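Local atomic coordinates of putative sugar ABC transport system, substrate-binding protein (Bordetella parapertussis, PDB entry 5IX8), a protein that probably binds a sugar in the periplasm as the solute-binding component of an ABC transport system. Residues V143-G148 / A171-A176; P199-V204 / A222-K227. All coordinates share one frame; numbering follows the deposited sequence.

Overall arrangement
Both contacts lie in the domain built on the mixed sheet, whose first strands run in the order 172-173, 142-145, 201-205, 227-231, all parallel. Contact 1 pairs the outermost strand 172-173 with 142-145; contact 2 joins 201-205 to the start of 227-231. Their centres are about 12 Å apart, and along the chain contact 1 closes before contact 2 opens. Strands 142-145 and 201-205 are neighbours, so the contacts meet directly: I144 N lies 2.9 Å from Y203 O, a probable hydrogen bond, and I144 packs on A201. Together they tie four consecutive parallel strands of one alpha/beta domain of the two-domain periplasmic binding protein fold, consistent with a role in carbohydrate binding.

Contact 1: residues V143-G148 / A171-A176; sequences VIVVPG and AKLTPA
Three hydrogen bonds join the segments, two of them between backbones. V143 N donates to K172 O (2.8 Å), and V143 O receives T174 N nearly along its C=O axis (2.9 Å). This alternation on V143 brackets L173 and defines a parallel bridge, with V143 and L173 CA atoms 4.7 Å apart. Beyond this bridge a side chain serves as acceptor: T174 OG1 accepts a nearly straight hydrogen bond (161°) from V145 N at 3.0 Å. A chi1 of 67° sets OG1 between the backbone N and the carbonyl carbon, from where it also donates to P175 O.

Beside these bonds runs an apolar seam. L173 lies alongside V143, its CD1 against V143 CB, while its CG meets V145 CG2 at 3.7 Å as the two side chains cross obliquely. Further on, A176 CB rests against both V145 CG1 (3.8 Å) and P147 CG (3.7 Å). Helix 154-168, the connection of this beta-alpha-beta unit, backs the seam through F162 and A166 on L173 and Y159 on V145 and A176.

The T174 hydroxyl thus carries the pairing at the sheet's edge one bond beyond the V143-L173 bridge, with V145 N satisfied by a side-chain oxygen.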
loop_
_atom_site.group_PDB
_atom_site.type_symbol
_atom_site.label_atom_id
_atom_site.label_comp_id
_atom_site.label_asym_id
_atom_site.label_seq_id
_atom_site.Cartn_x
_atom_site.Cartn_y
_atom_site.Cartn_z
ATOM N N VAL A 143 -19.866 -5.501 12.606
ATOM C CA VAL A 143 -18.892 -4.858 11.739
ATOM C C VAL A 143 -19.107 -5.379 10.320
ATOM O O VAL A 143 -18.977 -6.589 10.073
ATOM C CB VAL A 143 -17.450 -5.157 12.197
ATOM C CG1 VAL A 143 -16.431 -4.458 11.266
ATOM C CG2 VAL A 143 -17.238 -4.749 13.694
ATOM N N ILE A 144 -19.425 -4.479 9.390
ATOM C CA ILE A 144 -19.453 -4.826 7.969
ATOM C C ILE A 144 -18.025 -4.907 7.459
ATOM O O ILE A 144 -17.229 -3.975 7.679
ATOM C CB ILE A 144 -20.237 -3.772 7.178
ATOM C CG1 ILE A 144 -21.742 -3.903 7.438
ATOM C CG2 ILE A 144 -19.900 -3.879 5.674
ATOM C CD1 ILE A 144 -22.547 -2.603 7.162
ATOM N N VAL A 145 -17.707 -5.985 6.732
ATOM C CA VAL A 145 -16.387 -6.171 6.134
ATOM C C VAL A 145 -16.506 -6.014 4.620
ATOM O O VAL A 145 -17.247 -6.761 3.973
ATOM C CB VAL A 145 -15.777 -7.533 6.498
ATOM C CG1 VAL A 145 -14.438 -7.715 5.758
ATOM C CG2 VAL A 145 -15.591 -7.677 8.046
ATOM N N VAL A 146 -15.797 -5.030 4.066
ATOM C CA VAL A 146 -15.696 -4.792 2.621
ATOM C C VAL A 146 -14.220 -5.046 2.342
ATOM O O VAL A 146 -13.402 -4.144 2.565
ATOM C CB VAL A 146 -16.127 -3.363 2.232
ATOM C CG1 VAL A 146 -15.899 -3.080 0.729
ATOM C CG2 VAL A 146 -17.588 -3.119 2.551
ATOM N N PRO A 147 -13.824 -6.257 1.931
ATOM C CA PRO A 147 -12.427 -6.679 2.055
ATOM C C PRO A 147 -11.531 -6.285 0.906
ATOM O O PRO A 147 -10.311 -6.471 1.011
ATOM C CB PRO A 147 -12.536 -8.209 2.080
ATOM C CG PRO A 147 -13.694 -8.486 1.201
ATOM C CD PRO A 147 -14.704 -7.401 1.638
ATOM N N GLY A 148 -12.084 -5.790 -0.182
ATOM C CA GLY A 148 -11.287 -5.501 -1.340
ATOM C C GLY A 148 -11.409 -6.582 -2.388
ATOM O O GLY A 148 -12.328 -7.412 -2.386
ATOM N N ALA A 171 -16.066 -8.678 18.684
ATOM C CA ALA A 171 -16.812 -8.024 17.626
ATOM C C ALA A 171 -17.375 -9.077 16.674
ATOM O O ALA A 171 -16.828 -10.179 16.529
ATOM C CB ALA A 171 -15.921 -7.025 16.884
ATOM N N LYS A 172 -18.508 -8.751 16.062
ATOM C CA LYS A 172 -19.248 -9.671 15.193
ATOM C C LYS A 172 -19.117 -9.181 13.753
ATOM O O LYS A 172 -19.789 -8.236 13.344
ATOM C CB LYS A 172 -20.705 -9.756 15.621
ATOM C CG LYS A 172 -20.877 -10.046 17.122
ATOM C CD LYS A 172 -22.334 -10.021 17.546
ATOM C CE LYS A 172 -22.537 -10.843 18.813
ATOM N NZ LYS A 172 -23.936 -10.742 19.345
ATOM N N LEU A 173 -18.256 -9.829 12.988
ATOM C CA LEU A 173 -17.978 -9.432 11.612
ATOM C C LEU A 173 -18.898 -10.148 10.636
ATOM O O LEU A 173 -19.255 -11.310 10.857
ATOM C CB LEU A 173 -16.520 -9.764 11.252
ATOM C CG LEU A 173 -15.412 -8.763 11.606
ATOM C CD1 LEU A 173 -15.471 -8.369 13.080
ATOM C CD2 LEU A 173 -14.028 -9.354 11.273
ATOM N N THR A 174 -19.289 -9.445 9.561
ATOM C CA THR A 174 -19.961 -10.107 8.433
ATOM C C THR A 174 -18.932 -10.955 7.698
ATOM O O THR A 174 -17.733 -10.711 7.817
ATOM C CB THR A 174 -20.536 -9.105 7.425
ATOM O OG1 THR A 174 -19.450 -8.413 6.784
ATOM C CG2 THR A 174 -21.485 -8.098 8.070
ATOM N N PRO A 175 -19.361 -11.955 6.934
ATOM C CA PRO A 175 -18.404 -12.617 6.030
ATOM C C PRO A 175 -17.879 -11.626 5.010
ATOM O O PRO A 175 -18.411 -10.533 4.836
ATOM C CB PRO A 175 -19.221 -13.717 5.359
ATOM C CG PRO A 175 -20.607 -13.408 5.625
ATOM C CD PRO A 175 -20.703 -12.556 6.863
ATOM N N ALA A 176 -16.811 -12.013 4.324
ATOM C CA ALA A 176 -16.124 -11.099 3.418
ATOM C C ALA A 176 -16.234 -11.619 1.991
ATOM O O ALA A 176 -15.818 -12.744 1.698
ATOM C CB ALA A 176 -14.663 -10.949 3.819
#

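Contact 2: residues P199-V204 / A222-K227; sequences PDAEYV and ANRPVK
R224 starts its side chain from a CB directed at segment 199-204 and folds it back on itself. CG stands anti to the carbonyl carbon (chi1 -75°), and bends at chi2 and chi3 (-81° and -65°) turn the aliphatic part so that the guanidinium arrives beside the turn leading into strand 201-205. NE reaches a water at 2.8 Å, and that water donates to A201 O. CZ lies 3.4 Å from P199 O, which sits over one face of the group, offset toward its rim, without a hydrogen bond. NH1 bonds to L195 O. NH2 donates to A201 O at 3.0 Å, along a lone pair of the carbonyl and within the guanidinium plane, and also bonds to T198 O. A201 O is therefore gripped twice, directly and through water, and the L195 and T198 carbonyls help fix the group's rotation.

R224 follows the Schellman motif at N223 that ends helix 209-221, and an inverse gamma turn centred on P225 redirects the chain into strand 227-231. The two segments belong to the parallel strands of a beta-alpha-beta unit connected by helix 209-221 and pair at the Y203-K227 bridge: K227 N donates to E202 O at 3.1 Å and V204 N to K227 O at 3.0 Å.

The V226 and V204 side chains cross obliquely, their CG2 atoms 4.0 Å apart, with A219 and A215 of that helix touching V226 and V204 respectively. On the other face Y203 and K227 run side by side, K227 CD being 3.9 Å from Y203 CE1, and the Y203 hydroxyl is hydrogen-bonded to D136.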
loop_
_atom_site.group_PDB
_atom_site.type_symbol
_atom_site.label_atom_id
_atom_site.label_comp_id
_atom_site.label_asym_id
_atom_site.label_seq_id
_atom_site.Cartn_x
_atom_site.Cartn_y
_atom_site.Cartn_z
ATOM N N PRO A 199 -28.532 -4.244 9.098
ATOM C CA PRO A 199 -29.101 -3.021 9.698
ATOM C C PRO A 199 -28.519 -2.676 11.057
ATOM O O PRO A 199 -28.598 -1.511 11.474
ATOM C CB PRO A 199 -30.595 -3.346 9.800
ATOM C CG PRO A 199 -30.636 -4.860 9.775
ATOM C CD PRO A 199 -29.543 -5.294 8.881
ATOM N N ASP A 200 -27.956 -3.639 11.776
ATOM C CA ASP A 200 -27.449 -3.354 13.107
ATOM C C ASP A 200 -25.953 -3.058 13.120
ATOM O O ASP A 200 -25.396 -2.800 14.192
ATOM C CB ASP A 200 -27.778 -4.528 14.055
ATOM C CG ASP A 200 -29.281 -4.733 14.237
ATOM O OD1 ASP A 200 -30.057 -3.763 14.087
ATOM O OD2 ASP A 200 -29.690 -5.868 14.527
ATOM N N ALA A 201 -25.285 -3.062 11.963
ATOM C CA ALA A 201 -23.854 -2.774 11.957
ATOM C C ALA A 201 -23.549 -1.364 12.469
ATOM O O ALA A 201 -24.264 -0.399 12.163
ATOM C CB ALA A 201 -23.297 -2.920 10.537
ATOM N N GLU A 202 -22.446 -1.234 13.217
ATOM C CA GLU A 202 -22.015 0.065 13.726
ATOM C C GLU A 202 -20.653 0.465 13.183
ATOM O O GLU A 202 -20.185 1.578 13.456
ATOM C CB GLU A 202 -21.988 0.056 15.256
ATOM C CG GLU A 202 -23.408 0.028 15.808
ATOM C CD GLU A 202 -23.463 -0.080 17.306
ATOM O OE1 GLU A 202 -23.243 0.939 17.986
ATOM O OE2 GLU A 202 -23.717 -1.185 17.810
ATOM N N TYR A 203 -20.025 -0.400 12.398
ATOM C CA TYR A 203 -18.687 -0.175 11.886
ATOM C C TYR A 203 -18.624 -0.739 10.489
ATOM O O TYR A 203 -19.363 -1.668 10.162
ATOM C CB TYR A 203 -17.638 -0.895 12.711
ATOM C CG TYR A 203 -17.566 -0.420 14.123
ATOM C CD1 TYR A 203 -16.808 0.686 14.448
ATOM C CD2 TYR A 203 -18.238 -1.080 15.144
ATOM C CE1 TYR A 203 -16.720 1.140 15.769
ATOM C CE2 TYR A 203 -18.152 -0.644 16.476
ATOM C CZ TYR A 203 -17.388 0.468 16.773
ATOM O OH TYR A 203 -17.279 0.925 18.067
ATOM N N VAL A 204 -17.701 -0.203 9.686
ATOM C CA VAL A 204 -17.380 -0.757 8.371
ATOM C C VAL A 204 -15.866 -0.828 8.266
ATOM O O VAL A 204 -15.170 0.163 8.531
ATOM C CB VAL A 204 -17.946 0.083 7.206
ATOM C CG1 VAL A 204 -17.565 -0.558 5.840
ATOM C CG2 VAL A 204 -19.465 0.238 7.324
ATOM N N ALA A 222 -27.294 6.772 3.477
ATOM C CA ALA A 222 -28.233 5.958 4.255
ATOM C C ALA A 222 -28.537 6.538 5.630
ATOM O O ALA A 222 -29.279 5.913 6.392
ATOM C CB ALA A 222 -27.684 4.534 4.435
ATOM N N ASN A 223 -27.953 7.684 5.976
ATOM C CA ASN A 223 -28.088 8.265 7.313
ATOM C C ASN A 223 -27.739 7.264 8.412
ATOM O O ASN A 223 -28.412 7.188 9.448
ATOM C CB ASN A 223 -29.498 8.816 7.523
ATOM C CG ASN A 223 -29.802 9.975 6.600
ATOM O OD1 ASN A 223 -30.867 10.038 5.966
ATOM N ND2 ASN A 223 -28.845 10.884 6.478
ATOM N N ARG A 224 -26.688 6.481 8.184
ATOM C CA ARG A 224 -26.234 5.477 9.143
ATOM C C ARG A 224 -24.982 5.980 9.848
ATOM O O ARG A 224 -23.960 6.235 9.188
ATOM C CB ARG A 224 -25.945 4.138 8.447
ATOM C CG ARG A 224 -27.204 3.358 8.052
ATOM C CD ARG A 224 -27.797 2.580 9.244
ATOM N NE ARG A 224 -26.905 1.515 9.724
ATOM C CZ ARG A 224 -26.820 0.312 9.158
ATOM N NH1 ARG A 224 -27.580 0.032 8.070
ATOM N NH2 ARG A 224 -25.982 -0.605 9.665
ATOM N N PRO A 225 -25.010 6.108 11.149
ATOM C CA PRO A 225 -23.858 6.661 11.873
ATOM C C PRO A 225 -22.757 5.638 12.086
ATOM O O PRO A 225 -22.203 5.550 13.187
ATOM C CB PRO A 225 -24.471 7.095 13.209
ATOM C CG PRO A 225 -25.579 6.062 13.425
ATOM C CD PRO A 225 -26.157 5.808 12.032
ATOM N N VAL A 226 -22.424 4.873 11.071
ATOM C CA VAL A 226 -21.363 3.885 11.228
ATOM C C VAL A 226 -20.018 4.591 11.224
ATOM O O VAL A 226 -19.845 5.641 10.585
ATOM C CB VAL A 226 -21.419 2.806 10.133
ATOM C CG1 VAL A 226 -22.687 1.956 10.282
ATOM C CG2 VAL A 226 -21.329 3.433 8.722
ATOM N N LYS A 227 -19.054 3.980 11.912
ATOM C CA LYS A 227 -17.675 4.449 11.926
ATOM C C LYS A 227 -16.877 3.580 10.978
ATOM O O LYS A 227 -16.998 2.351 11.017
ATOM C CB LYS A 227 -17.064 4.387 13.328
ATOM C CG LYS A 227 -17.794 5.265 14.319
ATOM C CD LYS A 227 -17.263 5.047 15.721
ATOM C CE LYS A 227 -17.823 6.108 16.641
ATOM N NZ LYS A 227 -17.459 7.453 16.075
HETATM O O HOH W 1 -25.795 2.155 12.183
#